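Side-chain contacts in peptidase (Yersinia bercovieri, PDB 5NYW), which is of unknown function but, as an ancestral beta-subunit of the Ntn-hydrolase clan related to the proteasome and HslV, probably acts as a peptidase: residues Thr72-Val77 and Tyr81-Leu86; Cys174-Met179 and Leu193-Tyr198. All coordinates share one frame; numbering follows the deposited sequence.

Contact 1 of 2, residues Thr72-Val77 and Tyr81-Leu86; sequences TNLMNV and YEAATL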
loop_
_atom_site.group_PDB
_atom_site.type_symbol
_atom_site.label_atom_id
_atom_site.label_comp_id
_atom_site.label_asym_id
_atom_site.label_seq_id
_atom_site.Cartn_x
_atom_site.Cartn_y
_atom_site.Cartn_z
ATOM N N THR L 72 -3.340 8.457 -33.484
ATOM C CA THR L 72 -4.675 9.028 -33.427
ATOM C C THR L 72 -4.563 10.549 -33.184
ATOM O O THR L 72 -3.888 10.990 -32.252
ATOM C CB THR L 72 -5.543 8.316 -32.364
ATOM O OG1 THR L 72 -6.754 9.058 -32.154
ATOM C CG2 THR L 72 -4.779 8.154 -31.045
ATOM N N ASN L 73 -5.212 11.346 -34.034
ATOM C CA ASN L 73 -5.140 12.800 -33.912
ATOM C C ASN L 73 -6.446 13.440 -34.343
ATOM O O ASN L 73 -7.343 12.754 -34.823
ATOM C CB ASN L 73 -3.977 13.375 -34.735
ATOM C CG ASN L 73 -4.118 13.117 -36.227
ATOM O OD1 ASN L 73 -5.155 13.403 -36.824
ATOM N ND2 ASN L 73 -3.072 12.569 -36.835
ATOM N N LEU L 74 -6.534 14.761 -34.218
ATOM C CA LEU L 74 -7.786 15.471 -34.483
ATOM C C LEU L 74 -8.201 15.422 -35.953
ATOM O O LEU L 74 -9.325 15.774 -36.288
ATOM C CB LEU L 74 -7.666 16.929 -34.019
ATOM C CG LEU L 74 -7.715 17.146 -32.499
ATOM C CD1 LEU L 74 -7.534 18.606 -32.117
ATOM C CD2 LEU L 74 -9.055 16.652 -31.961
ATOM N N MET L 75 -7.312 14.958 -36.825
ATOM C CA MET L 75 -7.638 14.864 -38.244
ATOM C C MET L 75 -8.206 13.504 -38.639
ATOM O O MET L 75 -8.830 13.374 -39.696
ATOM C CB MET L 75 -6.411 15.194 -39.084
ATOM C CG MET L 75 -5.958 16.607 -38.804
ATOM S SD MET L 75 -7.241 17.839 -39.106
ATOM C CE MET L 75 -7.230 17.911 -40.889
ATOM N N ASN L 76 -7.949 12.488 -37.818
ATOM C CA ASN L 76 -8.452 11.145 -38.105
ATOM C C ASN L 76 -9.459 10.570 -37.082
ATOM O O ASN L 76 -9.831 9.406 -37.190
ATOM C CB ASN L 76 -7.278 10.174 -38.287
ATOM C CG ASN L 76 -6.400 10.064 -37.054
ATOM O OD1 ASN L 76 -6.877 10.124 -35.916
ATOM N ND2 ASN L 76 -5.093 9.894 -37.280
ATOM N N VAL L 77 -9.883 11.352 -36.086
ATOM C CA VAL L 77 -10.963 10.888 -35.207
ATOM C C VAL L 77 -12.249 10.891 -36.045
ATOM O O VAL L 77 -12.460 11.778 -36.884
ATOM C CB VAL L 77 -11.166 11.758 -33.922
ATOM C CG1 VAL L 77 -9.994 11.581 -32.959
ATOM C CG2 VAL L 77 -11.358 13.230 -34.259
ATOM N N TYR L 81 -17.133 13.370 -30.665
ATOM C CA TYR L 81 -17.046 12.712 -29.370
ATOM C C TYR L 81 -15.641 12.163 -29.133
ATOM O O TYR L 81 -15.116 12.252 -28.015
ATOM C CB TYR L 81 -18.082 11.579 -29.252
ATOM C CG TYR L 81 -18.035 10.935 -27.895
ATOM C CD1 TYR L 81 -17.186 9.857 -27.650
ATOM C CD2 TYR L 81 -18.803 11.430 -26.841
ATOM C CE1 TYR L 81 -17.104 9.279 -26.399
ATOM C CE2 TYR L 81 -18.740 10.852 -25.581
ATOM C CZ TYR L 81 -17.876 9.769 -25.371
ATOM O OH TYR L 81 -17.770 9.166 -24.136
ATOM N N GLU L 82 -15.049 11.582 -30.182
ATOM C CA GLU L 82 -13.690 11.043 -30.117
ATOM C C GLU L 82 -12.687 12.174 -30.022
ATOM O O GLU L 82 -11.682 12.077 -29.334
ATOM C CB GLU L 82 -13.380 10.184 -31.348
ATOM C CG GLU L 82 -14.274 8.962 -31.513
ATOM C CD GLU L 82 -13.865 8.107 -32.696
ATOM O OE1 GLU L 82 -12.897 8.486 -33.391
ATOM O OE2 GLU L 82 -14.523 7.071 -32.947
ATOM N N ALA L 83 -12.993 13.275 -30.692
ATOM C CA ALA L 83 -12.162 14.456 -30.600
ATOM C C ALA L 83 -12.125 14.934 -29.141
ATOM O O ALA L 83 -11.072 15.308 -28.631
ATOM C CB ALA L 83 -12.679 15.528 -31.511
ATOM N N ALA L 84 -13.275 14.910 -28.476
ATOM C CA ALA L 84 -13.370 15.295 -27.063
ATOM C C ALA L 84 -12.589 14.382 -26.127
ATOM O O ALA L 84 -11.925 14.878 -25.218
ATOM C CB ALA L 84 -14.840 15.353 -26.620
ATOM N N THR L 85 -12.673 13.061 -26.321
ATOM C CA THR L 85 -11.880 12.149 -25.489
ATOM C C THR L 85 -10.391 12.442 -25.726
ATOM O O THR L 85 -9.579 12.356 -24.807
ATOM C CB THR L 85 -12.169 10.640 -25.740
ATOM O OG1 THR L 85 -11.764 10.250 -27.055
ATOM C CG2 THR L 85 -13.626 10.324 -25.521
ATOM N N LEU L 86 -10.044 12.761 -26.972
ATOM C CA LEU L 86 -8.665 13.052 -27.334
ATOM C C LEU L 86 -8.140 14.297 -26.614
ATOM O O LEU L 86 -7.017 14.316 -26.107
ATOM C CB LEU L 86 -8.548 13.228 -28.848
ATOM C CG LEU L 86 -7.126 13.498 -29.345
ATOM C CD1 LEU L 86 -6.241 12.299 -29.034
ATOM C CD2 LEU L 86 -7.086 13.828 -30.832
#
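Leu-74 and Val-77 bring the loop 72-77 against the first turns of helix 80-98, and the backbones come close: the CA atoms of Leu-74 and Ala-83 lie 5.9 Å apart. No hydrogen bond joins the two segments; the loop's own bonds, made by two asparagines, give it its turn. Asn-73 OD1 accepts from Met-75 N at 2.7 Å, in the carbonyl plane, making an Asx turn, while Asn-73 N gives a nearly straight bond (172°) to Asn-76 OD1.

The side chains then present apolar groups to one face of the helix. With CG carried opposite the backbone N (chi1 -178°), Leu-86 reaches outward from the helix and lays CD2 against the peptide link between Asn-73 and Leu-74, 3.6 Å from Leu-74 N. The same methyl meets Leu-74 CD2 at 3.6 Å, the two leucines crossing obliquely. Ala-83 CB is shared, touching both Leu-74 CD2 and Val-77 CG2. One turn before Leu-86, Glu-82 and Val-77 run past each other in opposite directions, with CB of Val-77 3.7 Å from CB of Glu-82. The glutamate stays extended beyond CG and carries OE1 alongside the valine backbone, 3.6 Å from Val-77 CA; there OE1 accepts a hydrogen bond from Ala-78 N, tying the helix start back to the chain leading into it.

Beneath the contact, Leu-74 and Ala-83 both rest on Leu-44 of strand 42-50, and Arg-42 NH1 binds the carbonyl oxygens of Leu-74 and Val-77. The loop that follows helix 52-65 is thus packed jointly on helix 80-98 and on the five-stranded sheet.

Contact 2 of 2, residues Cys174-Met179 and Leu193-Tyr198; sequences CALISM and LDVMIY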
loop_
_atom_site.group_PDB
_atom_site.type_symbol
_atom_site.label_atom_id
_atom_site.label_comp_id
_atom_site.label_asym_id
_atom_site.label_seq_id
_atom_site.Cartn_x
_atom_site.Cartn_y
_atom_site.Cartn_z
ATOM N N CYS L 174 -25.260 38.592 -29.910
ATOM C CA CYS L 174 -25.386 38.315 -28.494
ATOM C C CYS L 174 -24.005 38.117 -27.851
ATOM O O CYS L 174 -23.729 38.690 -26.800
ATOM C CB CYS L 174 -26.272 37.089 -28.294
ATOM S SG CYS L 174 -26.421 36.539 -26.602
ATOM N N ALA L 175 -23.130 37.348 -28.503
ATOM C CA ALA L 175 -21.765 37.140 -28.013
ATOM C C ALA L 175 -20.997 38.465 -27.883
ATOM O O ALA L 175 -20.300 38.669 -26.889
ATOM C CB ALA L 175 -20.996 36.171 -28.927
ATOM N N LEU L 176 -21.136 39.359 -28.872
ATOM C CA LEU L 176 -20.435 40.653 -28.858
ATOM C C LEU L 176 -20.874 41.565 -27.697
ATOM O O LEU L 176 -20.041 42.250 -27.087
ATOM C CB LEU L 176 -20.643 41.407 -30.181
ATOM C CG LEU L 176 -19.990 40.736 -31.385
ATOM C CD1 LEU L 176 -20.301 41.473 -32.675
ATOM C CD2 LEU L 176 -18.494 40.605 -31.172
ATOM N N ILE L 177 -22.173 41.575 -27.401
ATOM C CA ILE L 177 -22.681 42.335 -26.268
ATOM C C ILE L 177 -22.197 41.718 -24.949
ATOM O O ILE L 177 -21.805 42.437 -24.024
ATOM C CB ILE L 177 -24.228 42.423 -26.300
ATOM C CG1 ILE L 177 -24.683 43.170 -27.557
ATOM C CG2 ILE L 177 -24.770 43.106 -25.039
ATOM C CD1 ILE L 177 -26.155 43.025 -27.845
ATOM N N SER L 178 -22.201 40.384 -24.890
ATOM C CA SER L 178 -21.684 39.630 -23.746
ATOM C C SER L 178 -20.239 40.059 -23.474
ATOM O O SER L 178 -19.853 40.285 -22.335
ATOM C CB SER L 178 -21.772 38.124 -24.033
ATOM O OG SER L 178 -21.391 37.327 -22.920
ATOM N N MET L 179 -19.456 40.192 -24.541
ATOM C CA MET L 179 -18.096 40.714 -24.469
ATOM C C MET L 179 -18.053 42.153 -23.983
ATOM O O MET L 179 -17.181 42.525 -23.185
ATOM C CB MET L 179 -17.442 40.653 -25.841
ATOM C CG MET L 179 -16.938 39.302 -26.224
ATOM S SD MET L 179 -15.487 38.895 -25.257
ATOM C CE MET L 179 -15.371 37.171 -25.710
ATOM N N LEU L 193 -10.414 40.858 -29.985
ATOM C CA LEU L 193 -11.258 39.677 -29.911
ATOM C C LEU L 193 -10.945 38.754 -31.070
ATOM O O LEU L 193 -10.423 39.184 -32.100
ATOM C CB LEU L 193 -12.736 40.063 -29.951
ATOM C CG LEU L 193 -13.339 40.981 -28.893
ATOM C CD1 LEU L 193 -14.846 41.096 -29.134
ATOM C CD2 LEU L 193 -13.027 40.534 -27.448
ATOM N N ASP L 194 -11.228 37.474 -30.897
ATOM C CA ASP L 194 -11.196 36.548 -32.025
ATOM C C ASP L 194 -12.546 35.875 -32.059
ATOM O O ASP L 194 -12.997 35.323 -31.054
ATOM C CB ASP L 194 -10.047 35.548 -31.891
ATOM C CG ASP L 194 -8.671 36.209 -32.077
ATOM O OD1 ASP L 194 -8.414 36.862 -33.123
ATOM O OD2 ASP L 194 -7.850 36.101 -31.145
ATOM N N VAL L 195 -13.231 36.017 -33.188
ATOM C CA VAL L 195 -14.576 35.499 -33.365
ATOM C C VAL L 195 -14.719 34.664 -34.644
ATOM O O VAL L 195 -13.898 34.741 -35.561
ATOM C CB VAL L 195 -15.609 36.653 -33.405
ATOM C CG1 VAL L 195 -15.480 37.559 -32.185
ATOM C CG2 VAL L 195 -15.456 37.460 -34.678
ATOM N N MET L 196 -15.758 33.845 -34.693
ATOM C CA MET L 196 -16.051 33.073 -35.886
ATOM C C MET L 196 -17.500 32.613 -35.966
ATOM O O MET L 196 -18.099 32.247 -34.963
ATOM C CB MET L 196 -15.138 31.860 -35.974
ATOM C CG MET L 196 -15.541 30.937 -37.089
ATOM S SD MET L 196 -14.377 29.630 -37.317
ATOM C CE MET L 196 -15.370 28.485 -38.273
ATOM N N ILE L 197 -18.061 32.655 -37.164
ATOM C CA ILE L 197 -19.346 32.033 -37.420
ATOM C C ILE L 197 -19.135 30.796 -38.295
ATOM O O ILE L 197 -18.512 30.883 -39.355
ATOM C CB ILE L 197 -20.301 32.978 -38.129
ATOM C CG1 ILE L 197 -20.582 34.203 -37.269
ATOM C CG2 ILE L 197 -21.562 32.223 -38.529
ATOM C CD1 ILE L 197 -21.475 35.226 -37.953
ATOM N N TYR L 198 -19.620 29.646 -37.835
ATOM C CA TYR L 198 -19.581 28.426 -38.632
ATOM C C TYR L 198 -20.982 27.967 -39.003
ATOM O O TYR L 198 -21.717 27.434 -38.163
ATOM C CB TYR L 198 -18.881 27.286 -37.894
ATOM C CG TYR L 198 -18.933 26.007 -38.707
ATOM C CD1 TYR L 198 -18.000 25.756 -39.711
ATOM C CD2 TYR L 198 -19.949 25.073 -38.509
ATOM C CE1 TYR L 198 -18.063 24.605 -40.467
ATOM C CE2 TYR L 198 -20.020 23.930 -39.260
ATOM C CZ TYR L 198 -19.075 23.695 -40.237
ATOM O OH TYR L 198 -19.162 22.533 -40.969
#
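Leu-193 opens strand 193-199 and supplies most of its touch with helix 168-185. Its two methyls divide the work: CD2 lies 3.7 Å from Met-179 SD, and CD1 lies 4.0 Å from Met-179 CG, so the branched end of the leucine sits along the CG-SD part of the methionine. These two side chains pass in opposite directions. A bend at chi2 (-72°) turns the thioether of Met-179 alongside Leu-193 instead of letting it run straight on from the helix. Leu-193 CD1 also faces Leu-176 CD2, at a looser 4.2 Å, and Phe-218 of helix 216-234 packs on the same leucine.

Asp-194 turns from the helix, and its OD1 forms a salt bridge with Arg-210 NE. Val-195 returns to the helix-facing side, as alternation along a strand requires, and its CG1 comes within 4.4 Å of Leu-176 CD2. That one methyl of Leu-176 therefore bridges Leu-193 and Val-195. Beyond Val-195, Ile-197 packs on Leu-239 of a neighbouring subunit, a residue that Leu-176 touches as well.

The segment axes are nearly antiparallel (163°) and approach to 10.9 Å, the spacing of a helix layer laid on a sheet, as in the Ntn-hydrolase sandwich. Only carbon and sulfur meet across this buried interface, and no hydrogen bond crosses it. The contact therefore rests on dispersion and exclusion of water, which have little directional preference of their own; the strand's course is set by backbone bonds to its sheet neighbours, such as Leu-193 with Ile-211 and Val-195 with Tyr-209.

Contact 1 and contact 2 illustrate how a layered fold is packed from both sides. Their centres lie 26 Å apart and their nearest atoms about 13 Å apart, and they follow in series along the chain. The first joins a loop to helix 80-98 over the five-stranded sheet; the second sets helix 168-185 on the six-stranded sheet, close to the centre of the chain. They share no helix or strand, consistent with the two outer helix layers of the alpha-beta-beta-alpha sandwich of Ntn hydrolases. Both also adjoin subunit interfaces: Tyr-81 and Ile-177 meet different neighbouring copies in the 14-chain assembly.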